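Long-range contacts in hydrazine synthase alpha subunit (Candidatus Kuenenia stuttgartiensis, PDB 5C2V), which catalyses, within the hydrazine synthase complex of an anammox bacterium, the condensation of hydroxylamine with ammonia to give hydrazine, and binds two c-type hemes: residues S427-W431 with L548-R554; A402-F406 with D417-V421; T222-S226 with S523-Y527; I506-Y510 with P591-L597. The contacts are given in a common frame with arbitrary orientation. Residue numbers count along the deposited sequence, not the author numbering.

Interaction 1. Residues S427-W431 with L548-R554. With HEC (heme c), chain B.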
# COMPACT_ATOMS: atom_id res chain seq x y z
N SER D 427 -24.57 -20.49 25.93
CA SER D 427 -23.45 -21.41 25.76
C SER D 427 -22.13 -20.65 25.90
O SER D 427 -22.04 -19.49 25.51
CB SER D 427 -23.52 -22.11 24.40
OG SER D 427 -23.56 -21.16 23.34
N TRP D 428 -21.12 -21.29 26.47
CA TRP D 428 -19.85 -20.62 26.71
C TRP D 428 -18.63 -21.50 26.44
O TRP D 428 -18.74 -22.72 26.32
CB TRP D 428 -19.81 -20.07 28.14
CG TRP D 428 -19.99 -21.09 29.21
CD1 TRP D 428 -21.17 -21.64 29.63
CD2 TRP D 428 -18.97 -21.67 30.03
NE1 TRP D 428 -20.94 -22.54 30.65
CE2 TRP D 428 -19.60 -22.57 30.91
CE3 TRP D 428 -17.58 -21.52 30.10
CZ2 TRP D 428 -18.89 -23.32 31.85
CZ3 TRP D 428 -16.88 -22.26 31.03
CH2 TRP D 428 -17.53 -23.15 31.89
N GLY D 429 -17.47 -20.85 26.36
CA GLY D 429 -16.22 -21.52 26.03
C GLY D 429 -15.05 -20.73 26.56
O GLY D 429 -15.24 -19.77 27.30
N THR D 430 -13.83 -21.12 26.21
CA THR D 430 -12.64 -20.45 26.75
C THR D 430 -11.58 -20.10 25.71
O THR D 430 -11.55 -20.65 24.60
CB THR D 430 -11.96 -21.32 27.84
OG1 THR D 430 -11.65 -22.61 27.30
CG2 THR D 430 -12.87 -21.48 29.04
N TRP D 431 -10.69 -19.18 26.06
CA TRP D 431 -9.51 -18.96 25.24
C TRP D 431 -8.33 -18.47 26.07
O TRP D 431 -8.50 -17.83 27.11
CB TRP D 431 -9.80 -17.97 24.09
CG TRP D 431 -10.06 -16.56 24.50
CD1 TRP D 431 -11.28 -15.97 24.71
CD2 TRP D 431 -9.08 -15.54 24.73
NE1 TRP D 431 -11.11 -14.65 25.06
CE2 TRP D 431 -9.78 -14.36 25.09
CE3 TRP D 431 -7.68 -15.51 24.68
CZ2 TRP D 431 -9.12 -13.17 25.38
CZ3 TRP D 431 -7.04 -14.32 24.98
CH2 TRP D 431 -7.75 -13.17 25.33
N LEU D 548 -15.99 -19.20 19.25
CA LEU D 548 -15.79 -20.44 19.98
C LEU D 548 -17.04 -21.30 19.92
O LEU D 548 -18.15 -20.80 20.09
CB LEU D 548 -15.42 -20.16 21.44
CG LEU D 548 -14.10 -19.44 21.72
CD1 LEU D 548 -14.01 -19.06 23.19
CD2 LEU D 548 -12.91 -20.31 21.32
N ARG D 549 -16.87 -22.59 19.66
CA ARG D 549 -17.97 -23.53 19.79
C ARG D 549 -18.21 -23.77 21.28
O ARG D 549 -17.32 -23.53 22.09
CB ARG D 549 -17.68 -24.84 19.05
CG ARG D 549 -17.50 -24.69 17.54
CD ARG D 549 -18.52 -23.74 16.92
NE ARG D 549 -19.90 -24.10 17.25
CZ ARG D 549 -20.65 -24.94 16.55
NH1 ARG D 549 -20.16 -25.53 15.47
NH2 ARG D 549 -21.89 -25.20 16.93
N PRO D 550 -19.42 -24.23 21.65
CA PRO D 550 -19.73 -24.50 23.06
C PRO D 550 -18.72 -25.43 23.73
O PRO D 550 -18.30 -26.42 23.12
CB PRO D 550 -21.11 -25.17 22.98
CG PRO D 550 -21.73 -24.57 21.77
CD PRO D 550 -20.61 -24.38 20.79
N TYR D 551 -18.30 -25.08 24.94
CA TYR D 551 -17.38 -25.88 25.76
C TYR D 551 -15.96 -25.94 25.19
O TYR D 551 -15.03 -26.36 25.86
CB TYR D 551 -17.94 -27.30 25.96
CG TYR D 551 -17.01 -28.23 26.69
CD1 TYR D 551 -16.81 -28.11 28.06
CD2 TYR D 551 -16.33 -29.23 26.01
CE1 TYR D 551 -15.95 -28.96 28.73
CE2 TYR D 551 -15.47 -30.09 26.67
CZ TYR D 551 -15.28 -29.95 28.03
OH TYR D 551 -14.43 -30.80 28.70
N HIS D 552 -15.80 -25.50 23.95
CA HIS D 552 -14.49 -25.47 23.32
C HIS D 552 -13.61 -24.41 23.94
O HIS D 552 -14.08 -23.51 24.64
CB HIS D 552 -14.61 -25.22 21.81
CG HIS D 552 -14.95 -26.44 21.02
ND1 HIS D 552 -16.12 -27.15 21.21
CD2 HIS D 552 -14.27 -27.09 20.04
CE1 HIS D 552 -16.14 -28.18 20.38
NE2 HIS D 552 -15.04 -28.16 19.66
N GLY D 553 -12.31 -24.53 23.70
CA GLY D 553 -11.38 -23.52 24.14
C GLY D 553 -10.22 -23.45 23.17
O GLY D 553 -9.89 -24.44 22.53
N ARG D 554 -9.59 -22.28 23.07
CA ARG D 554 -8.58 -22.11 22.03
C ARG D 554 -7.31 -21.44 22.54
O ARG D 554 -7.36 -20.46 23.27
CB ARG D 554 -9.14 -21.31 20.85
CG ARG D 554 -8.12 -21.13 19.73
CD ARG D 554 -8.75 -21.04 18.35
NE ARG D 554 -7.73 -21.20 17.32
CZ ARG D 554 -7.92 -20.99 16.03
NH1 ARG D 554 -9.11 -20.60 15.58
NH2 ARG D 554 -6.92 -21.16 15.17
FE HEC B . -4.95 -12.91 16.50
CHA HEC B . -5.31 -11.82 13.25
CHB HEC B . -6.60 -15.81 15.70
CHC HEC B . -4.95 -13.85 19.82
CHD HEC B . -3.49 -9.93 17.37
NA HEC B . -5.79 -13.67 14.79
C1A HEC B . -5.84 -13.05 13.56
C2A HEC B . -6.54 -13.92 12.65
C3A HEC B . -6.90 -15.02 13.31
C4A HEC B . -6.44 -14.89 14.68
CMA HEC B . -7.67 -16.23 12.74
CAA HEC B . -6.83 -13.61 11.16
CBA HEC B . -5.80 -14.31 10.27
CGA HEC B . -4.43 -13.72 10.47
O1A HEC B . -3.46 -14.49 10.67
O2A HEC B . -4.30 -12.47 10.42
NB HEC B . -5.77 -14.48 17.60
C1B HEC B . -6.16 -15.67 16.99
C2B HEC B . -6.00 -16.73 17.96
C3B HEC B . -5.56 -16.20 19.10
C4B HEC B . -5.39 -14.77 18.90
CMB HEC B . -6.32 -18.22 17.73
CAB HEC B . -5.26 -16.99 20.40
CBB HEC B . -6.24 -16.57 21.51
NC HEC B . -4.28 -12.08 18.27
C1C HEC B . -4.48 -12.59 19.54
C2C HEC B . -4.00 -11.61 20.50
C3C HEC B . -3.71 -10.50 19.83
C4C HEC B . -3.81 -10.79 18.41
CMC HEC B . -4.16 -11.72 22.03
CAC HEC B . -3.22 -9.18 20.46
CBC HEC B . -4.27 -8.07 20.23
ND HEC B . -4.49 -11.15 15.47
C1D HEC B . -3.85 -10.05 16.05
C2D HEC B . -3.63 -9.04 15.04
C3D HEC B . -4.20 -9.64 13.75
C4D HEC B . -4.71 -10.94 14.12
CMD HEC B . -2.96 -7.66 15.24
CAD HEC B . -4.24 -8.99 12.35
CBD HEC B . -5.17 -7.78 12.40
CGD HEC B . -5.20 -7.11 11.05
O1D HEC B . -5.75 -5.99 10.96
O2D HEC B . -4.66 -7.70 10.07

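Interaction 2. Residues A402-F406 with D417-V421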
# COMPACT_ATOMS: atom_id res chain seq x y z
N ALA D 402 -21.87 -31.03 20.00
CA ALA D 402 -23.07 -31.60 19.40
C ALA D 402 -23.87 -30.52 18.68
O ALA D 402 -25.02 -30.74 18.28
CB ALA D 402 -23.92 -32.30 20.45
N GLY D 403 -23.27 -29.34 18.53
CA GLY D 403 -23.94 -28.19 17.97
C GLY D 403 -24.45 -27.21 19.02
O GLY D 403 -23.89 -27.13 20.11
N LYS D 404 -25.48 -26.45 18.67
CA LYS D 404 -25.93 -25.31 19.46
C LYS D 404 -26.17 -25.66 20.93
O LYS D 404 -26.90 -26.60 21.24
CB LYS D 404 -27.22 -24.73 18.85
CG LYS D 404 -28.12 -24.00 19.83
CD LYS D 404 -29.52 -23.83 19.25
CE LYS D 404 -30.48 -23.24 20.28
NZ LYS D 404 -31.87 -23.18 19.76
N ASN D 405 -25.51 -24.90 21.81
CA ASN D 405 -25.62 -25.05 23.26
C ASN D 405 -25.07 -26.38 23.78
O ASN D 405 -25.05 -26.62 24.99
CB ASN D 405 -27.08 -24.89 23.71
CG ASN D 405 -27.63 -23.52 23.40
OD1 ASN D 405 -28.79 -23.37 23.01
ND2 ASN D 405 -26.80 -22.50 23.56
N PHE D 406 -24.61 -27.24 22.87
CA PHE D 406 -24.20 -28.59 23.23
C PHE D 406 -22.69 -28.81 23.20
O PHE D 406 -22.05 -28.70 22.15
CB PHE D 406 -24.87 -29.59 22.29
CG PHE D 406 -26.07 -30.26 22.87
CD1 PHE D 406 -25.95 -31.46 23.55
CD2 PHE D 406 -27.33 -29.70 22.74
CE1 PHE D 406 -27.05 -32.09 24.09
CE2 PHE D 406 -28.44 -30.32 23.28
CZ PHE D 406 -28.30 -31.52 23.95
N ASP D 417 -26.17 -30.25 27.33
CA ASP D 417 -26.75 -28.96 26.97
C ASP D 417 -26.49 -27.95 28.09
O ASP D 417 -26.97 -28.11 29.21
CB ASP D 417 -28.25 -29.09 26.71
CG ASP D 417 -28.87 -27.82 26.17
OD1 ASP D 417 -29.07 -26.87 26.95
OD2 ASP D 417 -29.16 -27.77 24.96
N GLN D 418 -25.73 -26.91 27.77
CA GLN D 418 -25.31 -25.93 28.78
C GLN D 418 -26.46 -25.04 29.23
O GLN D 418 -26.46 -24.54 30.36
CB GLN D 418 -24.17 -25.07 28.24
CG GLN D 418 -22.96 -25.87 27.78
CD GLN D 418 -21.81 -24.98 27.33
OE1 GLN D 418 -21.63 -24.74 26.14
NE2 GLN D 418 -21.03 -24.49 28.29
N VAL D 419 -27.45 -24.84 28.36
CA VAL D 419 -28.53 -23.91 28.63
C VAL D 419 -29.76 -24.57 29.23
O VAL D 419 -30.12 -24.31 30.38
CB VAL D 419 -28.95 -23.16 27.35
CG1 VAL D 419 -30.07 -22.17 27.66
CG2 VAL D 419 -27.76 -22.44 26.75
N LYS D 420 -30.41 -25.44 28.45
CA LYS D 420 -31.67 -26.06 28.86
C LYS D 420 -31.51 -26.96 30.08
O LYS D 420 -32.39 -27.02 30.93
CB LYS D 420 -32.26 -26.86 27.70
CG LYS D 420 -32.43 -26.07 26.41
CD LYS D 420 -33.08 -26.91 25.33
CE LYS D 420 -33.12 -26.16 24.00
NZ LYS D 420 -31.76 -25.87 23.48
N VAL D 421 -30.37 -27.64 30.17
CA VAL D 421 -30.13 -28.58 31.26
C VAL D 421 -29.39 -27.93 32.43
O VAL D 421 -29.93 -27.81 33.53
CB VAL D 421 -29.33 -29.80 30.78
CG1 VAL D 421 -29.08 -30.76 31.94
CG2 VAL D 421 -30.07 -30.51 29.65

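Interaction 3. Residues T222-S226 with S523-Y527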
# COMPACT_ATOMS: atom_id res chain seq x y z
N THR D 222 -19.52 -21.45 11.58
CA THR D 222 -18.72 -20.23 11.40
C THR D 222 -19.56 -18.98 11.65
O THR D 222 -20.64 -18.83 11.10
CB THR D 222 -18.11 -20.14 9.98
OG1 THR D 222 -19.16 -20.07 9.01
CG2 THR D 222 -17.22 -21.34 9.70
N TYR D 223 -19.08 -18.13 12.55
CA TYR D 223 -19.82 -16.95 12.99
C TYR D 223 -19.39 -15.58 12.41
O TYR D 223 -19.86 -14.55 12.89
CB TYR D 223 -19.83 -16.94 14.51
CG TYR D 223 -20.66 -18.11 14.98
CD1 TYR D 223 -20.06 -19.33 15.28
CD2 TYR D 223 -22.04 -18.03 15.03
CE1 TYR D 223 -20.82 -20.42 15.67
CE2 TYR D 223 -22.81 -19.11 15.42
CZ TYR D 223 -22.20 -20.30 15.73
OH TYR D 223 -22.96 -21.38 16.12
N ASN D 224 -18.49 -15.58 11.43
CA ASN D 224 -17.99 -14.34 10.81
C ASN D 224 -19.10 -13.37 10.40
O ASN D 224 -20.11 -13.76 9.83
CB ASN D 224 -17.14 -14.69 9.58
CG ASN D 224 -16.37 -13.49 9.04
OD1 ASN D 224 -16.54 -12.36 9.48
ND2 ASN D 224 -15.51 -13.75 8.05
N LEU D 225 -18.88 -12.09 10.70
CA LEU D 225 -19.86 -11.04 10.39
C LEU D 225 -19.89 -10.70 8.91
O LEU D 225 -20.82 -10.04 8.43
CB LEU D 225 -19.56 -9.78 11.21
CG LEU D 225 -20.11 -9.77 12.64
CD1 LEU D 225 -19.78 -8.47 13.35
CD2 LEU D 225 -21.62 -10.00 12.62
N SER D 226 -18.87 -11.14 8.18
CA SER D 226 -18.88 -11.05 6.73
C SER D 226 -18.96 -12.45 6.15
O SER D 226 -18.96 -13.43 6.89
CB SER D 226 -17.65 -10.30 6.20
OG SER D 226 -17.78 -8.90 6.41
N SER D 523 -20.05 -18.10 23.59
CA SER D 523 -19.68 -18.93 22.44
C SER D 523 -20.72 -18.79 21.34
O SER D 523 -21.82 -18.30 21.59
CB SER D 523 -19.52 -20.39 22.86
OG SER D 523 -20.76 -20.95 23.25
N ASP D 524 -20.36 -19.23 20.14
CA ASP D 524 -21.21 -19.09 18.95
C ASP D 524 -21.53 -17.63 18.64
O ASP D 524 -22.56 -17.33 18.03
CB ASP D 524 -22.51 -19.89 19.12
CG ASP D 524 -22.29 -21.39 19.06
OD1 ASP D 524 -21.34 -21.83 18.38
OD2 ASP D 524 -23.08 -22.13 19.69
N VAL D 525 -20.66 -16.73 19.06
CA VAL D 525 -20.80 -15.31 18.76
C VAL D 525 -19.47 -14.73 18.29
O VAL D 525 -18.41 -15.12 18.78
CB VAL D 525 -21.32 -14.51 19.98
CG1 VAL D 525 -22.73 -14.95 20.36
CG2 VAL D 525 -20.37 -14.66 21.16
N PRO D 526 -19.51 -13.80 17.33
CA PRO D 526 -18.28 -13.17 16.82
C PRO D 526 -17.65 -12.23 17.84
O PRO D 526 -18.36 -11.46 18.48
CB PRO D 526 -18.76 -12.41 15.58
CG PRO D 526 -20.19 -12.10 15.87
CD PRO D 526 -20.71 -13.29 16.64
N TYR D 527 -16.33 -12.28 17.97
CA TYR D 527 -15.63 -11.45 18.95
C TYR D 527 -14.16 -11.24 18.59
O TYR D 527 -13.60 -11.96 17.76
CB TYR D 527 -15.73 -12.06 20.35
CG TYR D 527 -14.78 -13.21 20.60
CD1 TYR D 527 -15.09 -14.50 20.19
CD2 TYR D 527 -13.57 -13.01 21.25
CE1 TYR D 527 -14.23 -15.55 20.41
CE2 TYR D 527 -12.70 -14.06 21.48
CZ TYR D 527 -13.03 -15.33 21.06
OH TYR D 527 -12.17 -16.37 21.28

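Interaction 4. Residues I506-Y510 with P591-L597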
# COMPACT_ATOMS: atom_id res chain seq x y z
N ILE D 506 -17.86 -7.55 25.50
CA ILE D 506 -18.03 -8.86 26.13
C ILE D 506 -17.54 -8.75 27.56
O ILE D 506 -18.22 -9.19 28.50
CB ILE D 506 -17.26 -9.97 25.39
CG1 ILE D 506 -18.08 -10.48 24.21
CG2 ILE D 506 -16.94 -11.12 26.33
CD1 ILE D 506 -17.43 -11.63 23.47
N GLY D 507 -16.36 -8.16 27.74
CA GLY D 507 -15.86 -7.92 29.08
C GLY D 507 -14.35 -7.87 29.16
O GLY D 507 -13.67 -8.09 28.18
N TYR D 508 -13.83 -7.59 30.35
CA TYR D 508 -12.39 -7.45 30.53
C TYR D 508 -11.81 -8.63 31.30
O TYR D 508 -12.47 -9.21 32.16
CB TYR D 508 -12.06 -6.15 31.25
CG TYR D 508 -12.42 -4.90 30.49
CD1 TYR D 508 -11.47 -4.24 29.72
CD2 TYR D 508 -13.70 -4.36 30.55
CE1 TYR D 508 -11.79 -3.08 29.03
CE2 TYR D 508 -14.03 -3.21 29.86
CZ TYR D 508 -13.07 -2.58 29.10
OH TYR D 508 -13.38 -1.43 28.41
N GLN D 509 -10.56 -8.97 31.01
CA GLN D 509 -9.88 -10.03 31.75
C GLN D 509 -8.43 -9.65 32.05
O GLN D 509 -7.72 -9.16 31.19
CB GLN D 509 -9.92 -11.34 30.97
CG GLN D 509 -9.45 -12.54 31.77
CD GLN D 509 -10.27 -12.76 33.02
OE1 GLN D 509 -9.73 -12.97 34.11
NE2 GLN D 509 -11.59 -12.72 32.88
N TYR D 510 -7.99 -9.89 33.29
CA TYR D 510 -6.64 -9.50 33.69
C TYR D 510 -5.58 -10.34 32.98
O TYR D 510 -5.85 -11.43 32.49
CB TYR D 510 -6.47 -9.61 35.21
CG TYR D 510 -6.64 -11.01 35.78
CD1 TYR D 510 -5.56 -11.88 35.87
CD2 TYR D 510 -7.87 -11.44 36.25
CE1 TYR D 510 -5.70 -13.15 36.39
CE2 TYR D 510 -8.02 -12.71 36.78
CZ TYR D 510 -6.94 -13.56 36.85
OH TYR D 510 -7.09 -14.82 37.38
N PRO D 591 -11.79 -17.80 34.98
CA PRO D 591 -12.73 -16.71 35.27
C PRO D 591 -13.45 -16.19 34.03
O PRO D 591 -12.87 -16.16 32.94
CB PRO D 591 -11.83 -15.62 35.86
CG PRO D 591 -10.59 -16.32 36.30
CD PRO D 591 -10.40 -17.44 35.32
N PHE D 592 -14.70 -15.79 34.20
CA PHE D 592 -15.47 -15.17 33.12
C PHE D 592 -15.09 -13.70 32.96
O PHE D 592 -14.60 -13.07 33.89
CB PHE D 592 -16.97 -15.31 33.38
CG PHE D 592 -17.48 -16.71 33.21
CD1 PHE D 592 -17.48 -17.60 34.28
CD2 PHE D 592 -17.96 -17.15 31.99
CE1 PHE D 592 -17.94 -18.89 34.13
CE2 PHE D 592 -18.43 -18.44 31.83
CZ PHE D 592 -18.42 -19.31 32.90
N ALA D 593 -15.32 -13.17 31.76
CA ALA D 593 -14.99 -11.78 31.46
C ALA D 593 -15.72 -10.81 32.39
O ALA D 593 -16.94 -10.84 32.50
CB ALA D 593 -15.30 -11.46 30.01
N PHE D 594 -14.95 -9.95 33.05
CA PHE D 594 -15.50 -8.99 34.01
C PHE D 594 -16.11 -7.80 33.28
O PHE D 594 -15.66 -7.42 32.20
CB PHE D 594 -14.42 -8.52 34.99
CG PHE D 594 -13.85 -9.63 35.83
CD1 PHE D 594 -12.88 -10.47 35.33
CD2 PHE D 594 -14.28 -9.81 37.14
CE1 PHE D 594 -12.35 -11.49 36.11
CE2 PHE D 594 -13.76 -10.82 37.92
CZ PHE D 594 -12.79 -11.66 37.40
N ARG D 595 -17.13 -7.20 33.89
CA ARG D 595 -17.85 -6.10 33.25
C ARG D 595 -17.11 -4.76 33.35
O ARG D 595 -17.05 -4.01 32.38
CB ARG D 595 -19.25 -5.96 33.86
CG ARG D 595 -19.98 -4.69 33.47
CD ARG D 595 -21.44 -4.74 33.88
NE ARG D 595 -22.29 -5.33 32.84
CZ ARG D 595 -23.25 -4.67 32.21
NH1 ARG D 595 -23.50 -3.41 32.50
NH2 ARG D 595 -23.97 -5.28 31.27
N TYR D 596 -16.55 -4.47 34.52
CA TYR D 596 -15.94 -3.15 34.75
C TYR D 596 -14.46 -3.21 35.12
O TYR D 596 -13.88 -4.29 35.23
CB TYR D 596 -16.70 -2.41 35.85
CG TYR D 596 -18.13 -2.07 35.49
CD1 TYR D 596 -18.46 -1.57 34.24
CD2 TYR D 596 -19.16 -2.24 36.42
CE1 TYR D 596 -19.76 -1.25 33.92
CE2 TYR D 596 -20.46 -1.93 36.10
CZ TYR D 596 -20.76 -1.43 34.85
OH TYR D 596 -22.06 -1.12 34.53
N LEU D 597 -13.87 -2.04 35.31
CA LEU D 597 -12.49 -1.92 35.78
C LEU D 597 -12.41 -1.16 37.09
O LEU D 597 -13.30 -0.39 37.43
CB LEU D 597 -11.61 -1.22 34.74
CG LEU D 597 -10.81 -2.11 33.81
CD1 LEU D 597 -11.73 -2.67 32.78
CD2 LEU D 597 -9.66 -1.35 33.16

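Interaction 1. Residues S427-W431 with L548-R554
Thr430, Leu548 and Trp431 bury the most surface where strand 428-431 meets the turn and the start of strand 553-556, which pairs with it in parallel. Thr430 is the centre of the pairing: its N donates to His552 O (2.9 Å) and its O accepts from Arg554 N (3.0 Å), so the backbone bonds straddle Gly553. Tyr551 N reaches Trp428 O (2.8 Å) from within the type II turn Arg549-His552, which brings the chain into the strand. A side chain on Gly553 would strike Thr430 OG1, which is hydrogen-bonded to Trp580; one on Gly429 would run into His552 O.

Leu548 points its CD1 methyl at the strand, 3.3 Å from Thr430 O and 4.4 Å from Trp431 CD1, at the edge of the indole. Trp431 and Arg554 share one face of the sheet and both reach the pentacoordinated heme of the middle domain: Trp431 CE3 lies 3.6 Å from HEC CBB, and Arg554 NE 3.3 Å from HEC CMB, with the methyl over a face of the guanidinium. Arg554 bonds to Pro269 O. Main-chain polar pairing thus adjoins van der Waals contact with the porphyrin, and the paired strands contribute Trp431 and Arg554 to the heme pocket wall.

Interaction 2. Residues A402-F406 with D417-V421
An acidic side chain lies against an aromatic ring here: the CB of Asp417 stands over the face of the Phe406 ring, 3.9 Å from its centroid, in a CH-pi contact, and Asp417 OD2 sits only 3.1 Å from Phe406 CE2. The same oxygen forms a salt bridge with Lys420 NZ (3.5 Å). Asp417 OD1 accepts a very short hydrogen bond of 2.5 Å from Lys420 N and a weak one of 3.0 Å from Val419 N, an Asx motif that shapes the chain just after the strand.

Phe406 and Asp417 also face each other through the backbone as an antiparallel non-hydrogen-bonded pair, with both side chains on the same face. The flanking hydrogen bond runs from Gln418 N to Asn405 O (2.9 Å) and is nearly straight. Asn405, the residue most covered by the contact, adopts the positive phi of the third position in the type II turn Gly403-Phe406, and its ND2 rests 3.3 Å from Val419 CG2. On the surface Lys404 NZ and Lys420 NZ approach to 4.6 Å, a like-charge pair of which Lys420 alone meets Asp417 OD2. Behind the turn, Ser207 bonds to the backbone of Ala402 and to Lys404. Turn and bridge together are characteristic of a small antiparallel meander, in which 401-403, 406-408 and 415-417 follow one another across the sheet.

Interaction 3. Residues T222-S226 with S523-Y527
Two irregular loops meet here, one joining strands 216-220 and 228-233 in the propeller-bearing N-terminal domain, the other leading from strand 517-522 into strand 527-532 of the middle domain. Tyr223 is the main link. With chi1 in the m well and chi2 near 93°, its ring is laid along the opposing backbone, so that Asp524 O and Val525 N lie over one face, and Val525 N is 4.3 Å from Tyr223 CG. Asp524 holds a left-handed backbone conformation (phi 60°, psi 26°) that lets the chain pass across this face of the ring, and its m rotamer brings the carboxylate to the phenol oxygen. The principal partner of this carboxylate is Arg549, in a salt bridge to OD1.

Pro526 points directly at the other loop. Its CD is 4.3 Å from Tyr223 CB and its CB 3.6 Å from Tyr223 O, while Leu225, in an mt rotamer, extends its end toward the proline, with CG 4.0 Å from Pro526 CG. The proline is thereby held between the base of the tyrosine and the leucine in an apolar patch. Asn224 points away in the t rotamer and forms an Asx turn within its own loop, Ser226 N donating to Asn224 OD1 (2.9 Å); its ND2 bonds to Val244 O in the neighbouring strand. At the far end of the tyrosine, Tyr223 OH lies 2.8 Å from Asp524 OD1, a weak hydrogen bond.

Interaction 4. Residues I506-Y510 with P591-L597
The edge strand 503-510 of the middle-domain sheet carries a hollow at Gly507, and the methyl of Ala593 fills it: Ala593 CB stands 3.7 Å from Gly507 CA and 4.0 Å from Ile506 CG2. A CB on Gly507 would collide with that methyl and with Phe594 O. Gly507 and Ile506 together form a classic beta bulge opposite Ile464, on the other side of the strand.

Next to the hollow, Tyr508 and Phe594 pair as an antiparallel hydrogen-bonded bridge, Tyr508 N to Phe594 O at 2.6 Å and Phe594 N to Tyr508 O at 2.7 Å. Tyr508 has the largest area covered by the contact; Leu597 CD1 stands over its ring face in a CH-pi contact, 3.3 Å from the centroid, while Tyr508 OH bonds to Glu759 and Arg463. Gln509 reaches into the bend of the other chain, where NE2 makes a weak hydrogen bond to Phe592 O (3.2 Å) and lies 3.5 Å from Phe594 CE1, at the ring edge. Tyr510 closes the end, its OH 4.0 Å from Pro591 CG and its CD2 4.5 Å from Phe594 CE1. Two short backbone bonds at one bridge, with apolar and CH-pi packing alongside, thus cover part of this strand's edge.

How the interactions relate
From the N terminus, 222-226 comes first and waits some 300 residues for 523-527, so interaction 3 closes the longest loop and ties the propeller-bearing N-terminal domain to the middle domain. Interaction 2 opens and closes within that loop, a local meander finished before interaction 1 begins at 427-431. Interaction 1 then crosses interaction 3, and interaction 4, opening at 506-510, crosses both. The contacts also touch in space: Gln418 packs on Trp428 and Pro550, Leu548 O meets Asp524 N at 2.7 Å, Phe592 stacks edge-to-face with Trp428, and Tyr527 CB meets Ile506 CD1 at 3.6 Å. Interactions 1 and 3 each touch all the others, while 2 and 4 do not touch.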